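Local coordinates for protein beta-N-acetylhexosaminidase (Streptomyces plicatus, PDB 1JAK) that probably removes terminal N-acetylhexosamine units from glycoconjugates as a family 20 glycoside hydrolase, by a mechanism in which the substrate assists catalysis, at residues Leu126-Pro131 and Ala184-Asn189; Arg26-Pro31 and Ala490-Tyr495; Glu98-Asp103 and Leu472-Ala477. All coordinates share one frame; numbering follows the deposited sequence.

Contact 1. Residues Leu126-Pro131 and Ala184-Asn189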
loop_
_atom_site.group_PDB
_atom_site.type_symbol
_atom_site.label_atom_id
_atom_site.label_comp_id
_atom_site.label_asym_id
_atom_site.label_seq_id
_atom_site.Cartn_x
_atom_site.Cartn_y
_atom_site.Cartn_z
ATOM N N LEU A 126 12.465 -4.465 13.940
ATOM C CA LEU A 126 13.232 -5.567 14.509
ATOM C C LEU A 126 13.667 -6.588 13.460
ATOM O O LEU A 126 14.805 -7.060 13.479
ATOM C CB LEU A 126 12.418 -6.267 15.602
ATOM C CG LEU A 126 13.064 -7.490 16.264
ATOM C CD1 LEU A 126 14.391 -7.094 16.917
ATOM C CD2 LEU A 126 12.110 -8.060 17.305
ATOM N N ARG A 127 12.774 -6.926 12.532
ATOM C CA ARG A 127 13.122 -7.914 11.518
ATOM C C ARG A 127 14.218 -7.424 10.573
ATOM O O ARG A 127 14.849 -8.224 9.885
ATOM C CB ARG A 127 11.876 -8.353 10.733
ATOM C CG ARG A 127 11.186 -7.264 9.949
ATOM C CD ARG A 127 9.780 -7.693 9.517
ATOM N NE ARG A 127 9.773 -8.861 8.633
ATOM C CZ ARG A 127 8.726 -9.229 7.898
ATOM N NH1 ARG A 127 7.603 -8.523 7.942
ATOM N NH2 ARG A 127 8.802 -10.296 7.109
ATOM N N GLN A 128 14.450 -6.113 10.543
ATOM C CA GLN A 128 15.504 -5.564 9.700
ATOM C C GLN A 128 16.821 -5.472 10.475
ATOM O O GLN A 128 17.899 -5.442 9.881
ATOM C CB GLN A 128 15.101 -4.190 9.151
ATOM C CG GLN A 128 14.123 -4.287 7.981
ATOM C CD GLN A 128 13.853 -2.943 7.324
ATOM O OE1 GLN A 128 14.768 -2.149 7.117
ATOM N NE2 GLN A 128 12.594 -2.694 6.974
ATOM N N LEU A 129 16.731 -5.437 11.802
ATOM C CA LEU A 129 17.927 -5.383 12.640
ATOM C C LEU A 129 18.541 -6.781 12.695
ATOM O O LEU A 129 19.756 -6.937 12.807
ATOM C CB LEU A 129 17.575 -4.890 14.048
ATOM C CG LEU A 129 17.078 -3.439 14.104
ATOM C CD1 LEU A 129 16.645 -3.090 15.516
ATOM C CD2 LEU A 129 18.188 -2.502 13.632
ATOM N N LEU A 130 17.690 -7.800 12.612
ATOM C CA LEU A 130 18.159 -9.180 12.606
ATOM C C LEU A 130 18.806 -9.426 11.242
ATOM O O LEU A 130 18.558 -8.676 10.294
ATOM C CB LEU A 130 16.982 -10.136 12.826
ATOM C CG LEU A 130 16.445 -10.166 14.260
ATOM C CD1 LEU A 130 15.105 -10.885 14.308
ATOM C CD2 LEU A 130 17.462 -10.864 15.158
ATOM N N PRO A 131 19.654 -10.464 11.127
ATOM C CA PRO A 131 20.345 -10.805 9.876
ATOM C C PRO A 131 19.445 -11.388 8.787
ATOM O O PRO A 131 18.360 -11.892 9.071
ATOM C CB PRO A 131 21.409 -11.796 10.337
ATOM C CG PRO A 131 20.701 -12.522 11.443
ATOM C CD PRO A 131 20.043 -11.390 12.207
ATOM N N ALA A 184 3.673 -4.740 4.285
ATOM C CA ALA A 184 3.697 -4.626 5.741
ATOM C C ALA A 184 5.114 -4.398 6.266
ATOM O O ALA A 184 5.306 -3.783 7.313
ATOM C CB ALA A 184 3.104 -5.884 6.370
ATOM N N ARG A 185 6.105 -4.888 5.529
ATOM C CA ARG A 185 7.502 -4.744 5.927
ATOM C C ARG A 185 7.940 -3.300 6.101
ATOM O O ARG A 185 8.831 -3.010 6.896
ATOM C CB ARG A 185 8.431 -5.367 4.878
ATOM C CG ARG A 185 8.405 -6.881 4.792
ATOM C CD ARG A 185 9.163 -7.345 3.548
ATOM N NE ARG A 185 9.209 -8.803 3.454
ATOM C CZ ARG A 185 10.153 -9.560 4.006
ATOM N NH1 ARG A 185 11.146 -9.003 4.688
ATOM N NH2 ARG A 185 10.092 -10.882 3.893
ATOM N N TYR A 186 7.308 -2.396 5.361
ATOM C CA TYR A 186 7.720 -1.000 5.385
ATOM C C TYR A 186 6.786 0.003 6.051
ATOM O O TYR A 186 6.839 1.201 5.775
ATOM C CB TYR A 186 8.059 -0.591 3.949
ATOM C CG TYR A 186 8.996 -1.600 3.323
ATOM C CD1 TYR A 186 10.301 -1.754 3.799
ATOM C CD2 TYR A 186 8.544 -2.493 2.352
ATOM C CE1 TYR A 186 11.124 -2.777 3.333
ATOM C CE2 TYR A 186 9.363 -3.525 1.879
ATOM C CZ TYR A 186 10.649 -3.662 2.379
ATOM O OH TYR A 186 11.451 -4.698 1.952
ATOM N N LYS A 187 5.934 -0.505 6.932
ATOM C CA LYS A 187 5.023 0.322 7.704
ATOM C C LYS A 187 3.917 1.053 6.944
ATOM O O LYS A 187 3.413 2.072 7.409
ATOM C CB LYS A 187 5.835 1.315 8.553
ATOM C CG LYS A 187 6.868 0.631 9.466
ATOM C CD LYS A 187 7.550 1.630 10.400
ATOM C CE LYS A 187 8.565 0.957 11.333
ATOM N NZ LYS A 187 9.820 0.543 10.635
ATOM N N TYR A 188 3.549 0.544 5.771
ATOM C CA TYR A 188 2.439 1.133 5.026
ATOM C C TYR A 188 1.246 0.861 5.938
ATOM O O TYR A 188 1.250 -0.137 6.661
ATOM C CB TYR A 188 2.225 0.394 3.702
ATOM C CG TYR A 188 3.121 0.842 2.574
ATOM C CD1 TYR A 188 2.814 1.984 1.831
ATOM C CD2 TYR A 188 4.266 0.120 2.236
ATOM C CE1 TYR A 188 3.628 2.393 0.773
ATOM C CE2 TYR A 188 5.087 0.521 1.182
ATOM C CZ TYR A 188 4.759 1.659 0.454
ATOM O OH TYR A 188 5.553 2.058 -0.598
ATOM N N ASN A 189 0.230 1.721 5.919
ATOM C CA ASN A 189 -0.928 1.486 6.774
ATOM C C ASN A 189 -2.260 1.451 6.034
ATOM O O ASN A 189 -3.321 1.305 6.646
ATOM C CB ASN A 189 -0.973 2.509 7.921
ATOM C CG ASN A 189 -1.180 3.936 7.445
ATOM O OD1 ASN A 189 -1.296 4.207 6.245
ATOM N ND2 ASN A 189 -1.233 4.861 8.396
HETATM O O HOH W 1 10.643 -4.802 7.876
#
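Arg127 and Arg185 meet through two differently shaped chains. In Arg127, CG is set between the backbone N and the carbonyl carbon (chi1 63°), and a bend at chi3 swings the guanidinium over its partner; Arg185 instead runs extended from CG to NE and crosses it at about a right angle. NH2 of Arg127 rides over the centre of one face of the Arg185 guanidinium, 3.5 Å from its CZ, while CG of Arg185 lies over the rim of the Arg127 group, 3.6 Å from NH1. The two planes are 33° apart. With Arg127 NH2 and Arg185 NH2 also 3.5 Å apart, two positive charges share this space, probably made tolerable by the salt bridge from Arg185 NH2 to Glu135; Arg127 NH1 is held by Gln124. The contact joins the C-terminal end of helix 116-129, in the domain that precedes the catalytic one, to a type I turn from Ala184 to Lys187. That turn leads from helix 173-184 into strand 190-194 of the catalytic (beta/alpha)8 barrel. An alanine in place of Arg185 is likely to leave Glu135 without this charge partner and to remove the guanidinium packed against that of Arg127. Gln128 bridges by water: its NE2 donates to a water at 3.0 Å, which in turn donates a hydrogen bond to the backbone O of Arg185 at 2.7 Å, while its OE1 accepts from Ile28 N. The same NE2 comes obliquely to Tyr186, 3.9 Å from CE1, the amide and ring planes 63° apart. CB of Arg185 sits 3.6 Å above the centre of a face of the Tyr186 ring, whose hydroxyl is hydrogen-bonded to Trp496 NE1.

Contact 2. Residues Arg26-Pro31 and Ala490-Tyr495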
loop_
_atom_site.group_PDB
_atom_site.type_symbol
_atom_site.label_atom_id
_atom_site.label_comp_id
_atom_site.label_asym_id
_atom_site.label_seq_id
_atom_site.Cartn_x
_atom_site.Cartn_y
_atom_site.Cartn_z
ATOM N N ARG A 26 20.375 1.211 10.166
ATOM C CA ARG A 26 20.224 0.653 8.828
ATOM C C ARG A 26 18.885 -0.032 8.596
ATOM O O ARG A 26 18.817 -1.250 8.419
ATOM C CB ARG A 26 21.379 -0.309 8.538
ATOM C CG ARG A 26 21.514 -0.703 7.073
ATOM C CD ARG A 26 22.950 -1.098 6.757
ATOM N NE ARG A 26 23.865 0.025 6.953
ATOM C CZ ARG A 26 25.186 -0.051 6.828
ATOM N NH1 ARG A 26 25.762 -1.203 6.508
ATOM N NH2 ARG A 26 25.933 1.026 7.024
ATOM N N VAL A 27 17.820 0.764 8.591
ATOM C CA VAL A 27 16.476 0.239 8.368
ATOM C C VAL A 27 15.676 1.205 7.498
ATOM O O VAL A 27 15.988 2.396 7.420
ATOM C CB VAL A 27 15.717 0.032 9.699
ATOM C CG1 VAL A 27 16.577 -0.742 10.688
ATOM C CG2 VAL A 27 15.316 1.357 10.276
ATOM N N ILE A 28 14.645 0.683 6.843
ATOM C CA ILE A 28 13.784 1.493 5.988
ATOM C C ILE A 28 12.347 1.220 6.408
ATOM O O ILE A 28 11.940 0.064 6.500
ATOM C CB ILE A 28 13.931 1.111 4.496
ATOM C CG1 ILE A 28 15.370 1.340 4.027
ATOM C CG2 ILE A 28 12.967 1.942 3.650
ATOM C CD1 ILE A 28 15.649 0.813 2.624
ATOM N N PRO A 29 11.560 2.275 6.679
ATOM C CA PRO A 29 11.901 3.705 6.630
ATOM C C PRO A 29 12.932 4.112 7.683
ATOM O O PRO A 29 13.059 3.472 8.726
ATOM C CB PRO A 29 10.561 4.393 6.897
ATOM C CG PRO A 29 9.552 3.406 6.400
ATOM C CD PRO A 29 10.114 2.095 6.889
ATOM N N ALA A 30 13.663 5.186 7.412
ATOM C CA ALA A 30 14.638 5.685 8.372
ATOM C C ALA A 30 13.855 6.054 9.635
ATOM O O ALA A 30 12.839 6.743 9.558
ATOM C CB ALA A 30 15.336 6.919 7.809
ATOM N N PRO A 31 14.300 5.587 10.813
ATOM C CA PRO A 31 13.565 5.934 12.034
ATOM C C PRO A 31 13.771 7.405 12.397
ATOM O O PRO A 31 14.798 7.997 12.057
ATOM C CB PRO A 31 14.164 4.995 13.085
ATOM C CG PRO A 31 14.666 3.838 12.278
ATOM C CD PRO A 31 15.281 4.523 11.080
ATOM N N ALA A 490 20.564 -0.752 -0.373
ATOM C CA ALA A 490 21.495 -1.771 -0.844
ATOM C C ALA A 490 21.559 -2.936 0.138
ATOM O O ALA A 490 21.703 -4.092 -0.261
ATOM C CB ALA A 490 22.886 -1.169 -1.015
ATOM N N ALA A 491 21.440 -2.617 1.421
ATOM C CA ALA A 491 21.506 -3.614 2.482
ATOM C C ALA A 491 20.365 -4.625 2.451
ATOM O O ALA A 491 20.461 -5.690 3.063
ATOM C CB ALA A 491 21.542 -2.920 3.834
ATOM N N GLN A 492 19.289 -4.298 1.742
ATOM C CA GLN A 492 18.138 -5.196 1.667
ATOM C C GLN A 492 18.364 -6.404 0.761
ATOM O O GLN A 492 17.693 -7.421 0.910
ATOM C CB GLN A 492 16.901 -4.439 1.168
ATOM C CG GLN A 492 16.565 -3.162 1.929
ATOM C CD GLN A 492 16.394 -3.382 3.419
ATOM O OE1 GLN A 492 15.679 -4.287 3.851
ATOM N NE2 GLN A 492 17.042 -2.542 4.216
ATOM N N ALA A 493 19.307 -6.294 -0.172
ATOM C CA ALA A 493 19.587 -7.370 -1.124
ATOM C C ALA A 493 19.624 -8.787 -0.544
ATOM O O ALA A 493 18.887 -9.665 -0.995
ATOM C CB ALA A 493 20.887 -7.077 -1.870
ATOM N N PRO A 494 20.478 -9.032 0.461
ATOM C CA PRO A 494 20.533 -10.383 1.030
ATOM C C PRO A 494 19.226 -10.847 1.669
ATOM O O PRO A 494 18.932 -12.042 1.689
ATOM C CB PRO A 494 21.688 -10.291 2.027
ATOM C CG PRO A 494 21.665 -8.855 2.443
ATOM C CD PRO A 494 21.431 -8.137 1.138
ATOM N N TYR A 495 18.446 -9.904 2.192
ATOM C CA TYR A 495 17.166 -10.246 2.803
ATOM C C TYR A 495 16.181 -10.688 1.722
ATOM O O TYR A 495 15.492 -11.697 1.868
ATOM C CB TYR A 495 16.583 -9.044 3.556
ATOM C CG TYR A 495 17.370 -8.637 4.782
ATOM C CD1 TYR A 495 18.563 -7.927 4.663
ATOM C CD2 TYR A 495 16.929 -8.977 6.061
ATOM C CE1 TYR A 495 19.303 -7.564 5.786
ATOM C CE2 TYR A 495 17.659 -8.621 7.194
ATOM C CZ TYR A 495 18.845 -7.915 7.047
ATOM O OH TYR A 495 19.581 -7.564 8.157
HETATM O O HOH W 2 17.275 -2.463 6.924
#
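Over the flat amide of Gln492 the methyl end of Ile28 lies above one side of the plane, offset beyond the NE2 and CG side, with Ile28 CD1 4.0 Å from NE2 and 4.1 Å from CG of the glutamine. At another flat group, the ring of Tyr495, the backbone O of Gln492 lies in plane at the edge. Gln492 reaches Ile28 because its chain folds at chi2 (-56°) instead of running straight out, which lays CG and the amide nitrogen along the same methyl. Both protons of that nitrogen can be accounted for: NE2 bonds to the backbone O of Arg488 and donates to a water 2.7 Å from it. The water also lies close to the backbone O of Arg26, but that spacing is too short to be read with confidence. Alongside, the methyl of Ala491 meets the aliphatic part of Arg26, its CB 3.7 Å from CD and 3.9 Å from CG. A bend at chi3 (-63°) turns the guanidinium away from the alanine, leaving CG and CD of Arg26 against its methyl. Residues 490-493 form a type I turn between helices 482-490 and 493-499, near the C-terminal end of the chain. The facing loop runs on to strand 33-36; within it Ile28 packs on Leu489 of helix 482-490 and Pro467 of helix 465-474, and Val27 on Leu129 of helix 116-129.

Contact 3. Residues Glu98-Asp103 and Leu472-Ala477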
loop_
_atom_site.group_PDB
_atom_site.type_symbol
_atom_site.label_atom_id
_atom_site.label_comp_id
_atom_site.label_asym_id
_atom_site.label_seq_id
_atom_site.Cartn_x
_atom_site.Cartn_y
_atom_site.Cartn_z
ATOM N N GLU A 98 0.702 5.191 16.046
ATOM C CA GLU A 98 1.533 4.290 15.253
ATOM C C GLU A 98 3.008 4.198 15.605
ATOM O O GLU A 98 3.725 3.376 15.030
ATOM C CB GLU A 98 1.427 4.673 13.777
ATOM C CG GLU A 98 0.041 4.534 13.197
ATOM C CD GLU A 98 0.038 4.768 11.706
ATOM O OE1 GLU A 98 0.141 5.943 11.283
ATOM O OE2 GLU A 98 -0.051 3.771 10.961
ATOM N N GLY A 99 3.462 5.040 16.529
ATOM C CA GLY A 99 4.863 5.040 16.902
ATOM C C GLY A 99 5.245 4.018 17.954
ATOM O O GLY A 99 4.397 3.299 18.479
ATOM N N TYR A 100 6.535 3.964 18.264
ATOM C CA TYR A 100 7.056 3.020 19.248
ATOM C C TYR A 100 8.480 3.389 19.643
ATOM O O TYR A 100 9.119 4.244 19.029
ATOM C CB TYR A 100 7.106 1.608 18.651
ATOM C CG TYR A 100 8.082 1.525 17.493
ATOM C CD1 TYR A 100 7.707 1.943 16.215
ATOM C CD2 TYR A 100 9.412 1.145 17.695
ATOM C CE1 TYR A 100 8.625 1.995 15.176
ATOM C CE2 TYR A 100 10.343 1.194 16.658
ATOM C CZ TYR A 100 9.941 1.625 15.402
ATOM O OH TYR A 100 10.856 1.715 14.384
ATOM N N ARG A 101 8.967 2.721 20.680
ATOM C CA ARG A 101 10.342 2.885 21.120
ATOM C C ARG A 101 10.878 1.461 21.130
ATOM O O ARG A 101 10.156 0.530 21.496
ATOM C CB ARG A 101 10.444 3.472 22.535
ATOM C CG ARG A 101 11.899 3.618 22.980
ATOM C CD ARG A 101 12.080 4.347 24.309
ATOM N NE ARG A 101 11.758 3.520 25.468
ATOM C CZ ARG A 101 10.590 3.536 26.104
ATOM N NH1 ARG A 101 9.618 4.341 25.698
ATOM N NH2 ARG A 101 10.399 2.752 27.159
ATOM N N LEU A 102 12.118 1.282 20.690
ATOM C CA LEU A 102 12.732 -0.038 20.685
ATOM C C LEU A 102 14.067 0.050 21.410
ATOM O O LEU A 102 14.974 0.770 20.983
ATOM C CB LEU A 102 12.944 -0.543 19.250
ATOM C CG LEU A 102 13.483 -1.974 19.088
ATOM C CD1 LEU A 102 13.154 -2.488 17.689
ATOM C CD2 LEU A 102 14.988 -2.009 19.331
ATOM N N ASP A 103 14.173 -0.669 22.524
ATOM C CA ASP A 103 15.400 -0.691 23.309
ATOM C C ASP A 103 16.047 -2.059 23.132
ATOM O O ASP A 103 15.370 -3.084 23.204
ATOM C CB ASP A 103 15.085 -0.445 24.788
ATOM C CG ASP A 103 14.451 0.910 25.035
ATOM O OD1 ASP A 103 15.062 1.930 24.660
ATOM O OD2 ASP A 103 13.341 0.957 25.606
ATOM N N LEU A 472 9.146 7.930 2.338
ATOM C CA LEU A 472 8.630 9.276 2.119
ATOM C C LEU A 472 7.399 9.505 2.989
ATOM O O LEU A 472 7.177 10.606 3.489
ATOM C CB LEU A 472 8.270 9.483 0.643
ATOM C CG LEU A 472 9.442 9.447 -0.339
ATOM C CD1 LEU A 472 8.925 9.680 -1.754
ATOM C CD2 LEU A 472 10.460 10.516 0.028
ATOM N N GLY A 473 6.608 8.456 3.190
ATOM C CA GLY A 473 5.418 8.604 4.001
ATOM C C GLY A 473 5.690 8.579 5.495
ATOM O O GLY A 473 4.991 9.231 6.267
ATOM N N TRP A 474 6.724 7.849 5.903
ATOM C CA TRP A 474 7.037 7.700 7.321
ATOM C C TRP A 474 8.131 8.571 7.949
ATOM O O TRP A 474 7.913 9.201 8.992
ATOM C CB TRP A 474 7.361 6.220 7.598
ATOM C CG TRP A 474 7.732 5.928 9.029
ATOM C CD1 TRP A 474 8.902 6.260 9.663
ATOM C CD2 TRP A 474 6.903 5.309 10.019
ATOM N NE1 TRP A 474 8.844 5.891 10.986
ATOM C CE2 TRP A 474 7.630 5.306 11.232
ATOM C CE3 TRP A 474 5.613 4.758 10.001
ATOM C CZ2 TRP A 474 7.110 4.774 12.417
ATOM C CZ3 TRP A 474 5.095 4.228 11.182
ATOM C CH2 TRP A 474 5.844 4.242 12.374
ATOM N N SER A 475 9.301 8.592 7.322
ATOM C CA SER A 475 10.459 9.307 7.851
ATOM C C SER A 475 10.431 10.830 7.869
ATOM O O SER A 475 9.756 11.468 7.065
ATOM C CB SER A 475 11.712 8.841 7.112
ATOM O OG SER A 475 11.840 7.431 7.192
ATOM N N PRO A 476 11.173 11.432 8.816
ATOM C CA PRO A 476 11.235 12.892 8.926
ATOM C C PRO A 476 11.968 13.447 7.708
ATOM O O PRO A 476 12.872 12.806 7.177
ATOM C CB PRO A 476 12.031 13.111 10.213
ATOM C CG PRO A 476 11.758 11.860 11.010
ATOM C CD PRO A 476 11.854 10.794 9.956
ATOM N N ALA A 477 11.586 14.638 7.266
ATOM C CA ALA A 477 12.237 15.244 6.116
ATOM C C ALA A 477 13.744 15.344 6.343
ATOM O O ALA A 477 14.533 15.177 5.414
ATOM C CB ALA A 477 11.652 16.627 5.855
#
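Trp474 points the rim of its six-membered ring at the backbone of Glu98: CH2 lies 3.5 Å from Glu98 O, and CZ3 4.2 Å from the same oxygen, which sits in the indole plane at the ring edge. On the next carbon round, CZ2 is 4.2 Å from CE1 of Tyr100; the two side chains cross obliquely, in an apolar touch rather than a regular stack. The indole reaches this far because CG of Trp474 is anti to the backbone N (chi1 179°) at the last turn of helix 465-474, just before Ser475 leaves helical geometry. Tyr100 comes from the start of strand 100-105, in the mixed sheet of the preceding domain, so the tryptophan spans from a catalytic-domain helix to that sheet. A second shell helps to position the rings: Trp474 NE1 is hydrogen-bonded to Asp153, whose backbone pairs with Tyr100, and the hydroxyl of Tyr100 bonds to Thr125. His121 bonds through ND1 to Glu98 O and packs edge-to-face with the indole, while Lys187 makes a cation-pi contact with it. No hydrogen bond joins the two segments directly; the indole N-H and the Glu98 carbonyl have neighbouring partners, and between the segments there is apolar packing of Tyr100 on Trp474 and, at the ring edge, a carbonyl oxygen that is probably weakly attracted to the ring hydrogens.

All three contacts tie the preceding domain to the catalytic barrel and the C-terminal helices, and they abut one another. Contacts 1 and 2, with centres about 9 Å apart, share a probable hydrogen bond between Leu130 O and Tyr495 OH at 2.6 Å. Contacts 1 and 3 (centres about 12 Å apart) meet where Asn189 ND2 lies 3.0 Å from Glu98 OE2, and where Lys187 CD packs 3.7 Å from Trp474 CZ3. Ala30 O and Ser475 OG, 2.7 Å apart, join contacts 2 and 3. None of their residues belongs to the inhibitor pocket, where Asp319, Glu320 and Glu450 follow the C-terminal ends of barrel strands; residues 184-189 enter a strand at its N-terminal end.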